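Local atomic coordinates of periplasmic binding protein/LacI transcriptional regulator (Alkaliphilus metalliredigens, PDB entry 3CTP), a protein that binds D-xylulofuranose and probably acts as a LacI-family, DNA-binding transcriptional repressor. Residues Gly171-Leu176 against Lys201-Asp206. Sequence-based numbering, arbitrary orientation.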
ATOM      1  N   GLY A 171     -19.426 -21.553  16.124  1.00 13.79           N
ATOM      2  CA  GLY A 171     -20.460 -22.420  15.586  1.00 14.13           C
ATOM      3  C   GLY A 171     -20.284 -22.865  14.147  1.00 14.27           C
ATOM      4  O   GLY A 171     -21.140 -23.567  13.590  1.00 15.38           O
ATOM      5  N   CYS A 172     -19.149 -22.519  13.539  1.00 12.95           N
ATOM      6  CA  CYS A 172     -18.978 -22.883  12.143  1.00 11.90           C
ATOM      7  C   CYS A 172     -18.623 -24.359  12.015  1.00 11.98           C
ATOM      8  O   CYS A 172     -17.751 -24.863  12.741  1.00 11.47           O
ATOM      9  CB  CYS A 172     -17.848 -22.070  11.520  1.00 12.34           C
ATOM     10  SG  CYS A 172     -18.194 -20.294  11.469  1.00 14.03           S
ATOM     11  N   ARG A 173     -19.279 -25.030  11.066  1.00 12.51           N
ATOM     12  CA  ARG A 173     -18.971 -26.431  10.789  1.00 13.35           C
ATOM     13  C   ARG A 173     -18.685 -26.701   9.310  1.00 14.50           C
ATOM     14  O   ARG A 173     -17.913 -27.605   8.997  1.00 17.39           O
ATOM     15  CB  ARG A 173     -20.101 -27.354  11.287  1.00 13.76           C
ATOM     16  CG  ARG A 173     -20.383 -27.225  12.794  1.00 16.26           C
ATOM     17  CD  ARG A 173     -19.227 -27.756  13.649  1.00 16.73           C
ATOM     18  NE  ARG A 173     -19.488 -27.702  15.094  1.00 13.93           N
ATOM     19  CZ  ARG A 173     -19.175 -26.687  15.895  1.00 17.77           C
ATOM     20  NH1 ARG A 173     -19.473 -26.764  17.191  1.00 15.89           N
ATOM     21  NH2 ARG A 173     -18.576 -25.581  15.417  1.00 12.88           N
ATOM     22  N   LYS A 174     -19.303 -25.936   8.413  1.00 12.17           N
ATOM     23  CA  LYS A 174     -18.943 -25.961   7.006  1.00 12.49           C
ATOM     24  C   LYS A 174     -17.919 -24.855   6.824  1.00 11.47           C
ATOM     25  O   LYS A 174     -18.269 -23.693   6.839  1.00 11.92           O
ATOM     26  CB  LYS A 174     -20.148 -25.662   6.131  1.00 14.02           C
ATOM     27  CG  LYS A 174     -21.275 -26.716   6.223  1.00 23.80           C
ATOM     28  CD  LYS A 174     -22.560 -26.191   5.579  1.00 27.11           C
ATOM     29  CE  LYS A 174     -23.689 -27.224   5.650  1.00 28.74           C
ATOM     30  NZ  LYS A 174     -24.879 -26.762   4.876  1.00 36.70           N
ATOM     31  N   ILE A 175     -16.661 -25.235   6.639  1.00 10.67           N
ATOM     32  CA  ILE A 175     -15.558 -24.260   6.671  1.00 10.64           C
ATOM     33  C   ILE A 175     -14.688 -24.331   5.429  1.00 10.83           C
ATOM     34  O   ILE A 175     -14.372 -25.429   4.959  1.00 10.38           O
ATOM     35  CB  ILE A 175     -14.726 -24.508   7.932  1.00 10.85           C
ATOM     36  CG1 ILE A 175     -15.564 -24.119   9.155  1.00  9.41           C
ATOM     37  CG2 ILE A 175     -13.384 -23.747   7.900  1.00 12.72           C
ATOM     38  CD1 ILE A 175     -14.938 -24.555  10.486  1.00 12.97           C
ATOM     39  N   LEU A 176     -14.311 -23.146   4.923  1.00  9.80           N
ATOM     40  CA  LEU A 176     -13.415 -23.022   3.778  1.00  8.70           C
ATOM     41  C   LEU A 176     -12.163 -22.309   4.237  1.00  8.47           C
ATOM     42  O   LEU A 176     -12.247 -21.319   4.991  1.00  8.65           O
ATOM     43  CB  LEU A 176     -14.086 -22.126   2.730  1.00  9.52           C
ATOM     44  CG  LEU A 176     -13.249 -21.691   1.521  1.00  9.05           C
ATOM     45  CD1 LEU A 176     -12.828 -22.887   0.684  1.00 10.60           C
ATOM     46  CD2 LEU A 176     -14.045 -20.730   0.651  1.00 10.93           C
ATOM     47  N   LYS A 201     -11.144 -31.965  15.606  1.00 12.56           N
ATOM     48  CA  LYS A 201     -12.611 -31.963  15.769  1.00 13.18           C
ATOM     49  C   LYS A 201     -13.304 -32.904  14.768  1.00 14.68           C
ATOM     50  O   LYS A 201     -14.524 -32.880  14.614  1.00 15.89           O
ATOM     51  CB  LYS A 201     -13.163 -30.542  15.608  1.00 13.04           C
ATOM     52  CG  LYS A 201     -12.644 -29.572  16.649  1.00 13.71           C
ATOM     53  CD  LYS A 201     -13.003 -30.006  18.078  1.00 18.18           C
ATOM     54  CE  LYS A 201     -12.679 -28.934  19.119  1.00 21.88           C
ATOM     55  NZ  LYS A 201     -11.206 -28.672  19.317  1.00 28.33           N
ATOM     56  N   ASP A 202     -12.522 -33.705  14.055  1.00 15.31           N
ATOM     57  CA  ASP A 202     -13.089 -34.615  13.061  1.00 16.87           C
ATOM     58  C   ASP A 202     -13.946 -33.892  12.036  1.00 16.69           C
ATOM     59  O   ASP A 202     -14.997 -34.388  11.611  1.00 17.08           O
ATOM     60  CB  ASP A 202     -13.879 -35.725  13.753  1.00 20.27           C
ATOM     61  CG  ASP A 202     -12.974 -36.660  14.518  1.00 30.28           C
ATOM     62  OD1 ASP A 202     -12.233 -37.430  13.871  1.00 34.27           O
ATOM     63  OD2 ASP A 202     -12.973 -36.600  15.760  1.00 36.04           O
ATOM     64  N   LEU A 203     -13.483 -32.716  11.626  1.00 14.79           N
ATOM     65  CA  LEU A 203     -14.237 -31.911  10.677  1.00 15.56           C
ATOM     66  C   LEU A 203     -13.512 -31.890   9.352  1.00 17.78           C
ATOM     67  O   LEU A 203     -12.319 -31.652   9.326  1.00 18.88           O
ATOM     68  CB  LEU A 203     -14.387 -30.479  11.193  1.00 16.51           C
ATOM     69  CG  LEU A 203     -15.527 -29.633  10.652  1.00 26.88           C
ATOM     70  CD1 LEU A 203     -16.852 -30.174  11.213  1.00 17.87           C
ATOM     71  CD2 LEU A 203     -15.315 -28.170  11.028  1.00 21.05           C
ATOM     72  N   GLU A 204     -14.226 -32.155   8.262  1.00 18.18           N
ATOM     73  CA  GLU A 204     -13.652 -31.989   6.940  1.00 18.84           C
ATOM     74  C   GLU A 204     -13.749 -30.514   6.540  1.00 19.03           C
ATOM     75  O   GLU A 204     -14.792 -29.880   6.756  1.00 21.21           O
ATOM     76  CB  GLU A 204     -14.392 -32.859   5.920  1.00 20.93           C
ATOM     77  CG  GLU A 204     -13.886 -34.296   5.870  1.00 48.09           C
ATOM     78  CD  GLU A 204     -14.284 -35.013   4.591  1.00 35.01           C
ATOM     79  OE1 GLU A 204     -15.397 -34.748   4.087  1.00 50.50           O
ATOM     80  OE2 GLU A 204     -13.483 -35.835   4.093  1.00 50.75           O
ATOM     81  N   ILE A 205     -12.672 -30.014   5.946  1.00 17.47           N
ATOM     82  CA  ILE A 205     -12.537 -28.602   5.524  1.00 16.83           C
ATOM     83  C   ILE A 205     -12.297 -28.565   4.019  1.00 14.82           C
ATOM     84  O   ILE A 205     -11.647 -29.462   3.477  1.00 16.02           O
ATOM     85  CB  ILE A 205     -11.251 -27.986   6.108  1.00 18.18           C
ATOM     86  CG1 ILE A 205     -11.279 -27.997   7.633  1.00 36.17           C
ATOM     87  CG2 ILE A 205     -11.034 -26.565   5.562  1.00 33.59           C
ATOM     88  CD1 ILE A 205     -12.406 -27.180   8.207  1.00 18.37           C
ATOM     89  N   ASP A 206     -12.749 -27.506   3.357  1.00 11.23           N
ATOM     90  CA  ASP A 206     -12.472 -27.335   1.934  1.00 11.13           C
ATOM     91  C   ASP A 206     -11.384 -26.275   1.776  1.00 11.00           C
ATOM     92  O   ASP A 206     -11.273 -25.387   2.618  1.00 11.07           O
ATOM     93  CB  ASP A 206     -13.715 -26.844   1.195  1.00 11.84           C
ATOM     94  CG  ASP A 206     -14.769 -27.919   1.040  1.00 16.16           C
ATOM     95  OD1 ASP A 206     -14.429 -29.108   1.246  1.00 16.43           O
ATOM     96  OD2 ASP A 206     -15.934 -27.564   0.725  1.00 16.05           O
TER
HETATM   97  O   HOH W   1     -16.486 -28.076   5.976  1.00 21.12           O
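Leu-203 lays its isobutyl group against the carbonyl O of Arg-173 and the tip of Ile-175, a worked example of two loops packed by apolar side chains just ahead of the point where their strands pair in parallel. Its chi1 of -158° puts CG anti to the backbone N, where it also meets Arg-173 O. CD2 lies 3.3 Å from that Arg-173 O. The same CD2 is 3.7 Å from Ile-175 CD1, and the Leu-203 and Ile-175 side chains cross at about a right angle. An alanine here would probably leave Ile-175 CD1 without its leucine neighbour and open a gap beside the Arg-173 carbonyl. Two residues on, Ile-205 CD1 packs 3.5 Å from Ile-175 CB and also touches CG2. A water bridges the backbones, accepting from Ile-175 N (2.9 Å) and donating to Glu-204 O (2.6 Å). Asp-206 N to Ile-175 O, 3.1 Å and nearly straight at 176°, with the backbone bond of Asp-206 to His-177, makes the parallel bridge of Asp-206 with Leu-176. Asp-206 OD2 is hydrogen-bonded to Tyr-232. Ile-175 and Ile-205 both pack on Phe-164 of helix 156-169 and Phe-194 of helix 185-200; strand 206-209, outermost in the four-stranded parallel sheet, lies beside strand 175-179, completing a beta-alpha-beta crossover through helix 185-200.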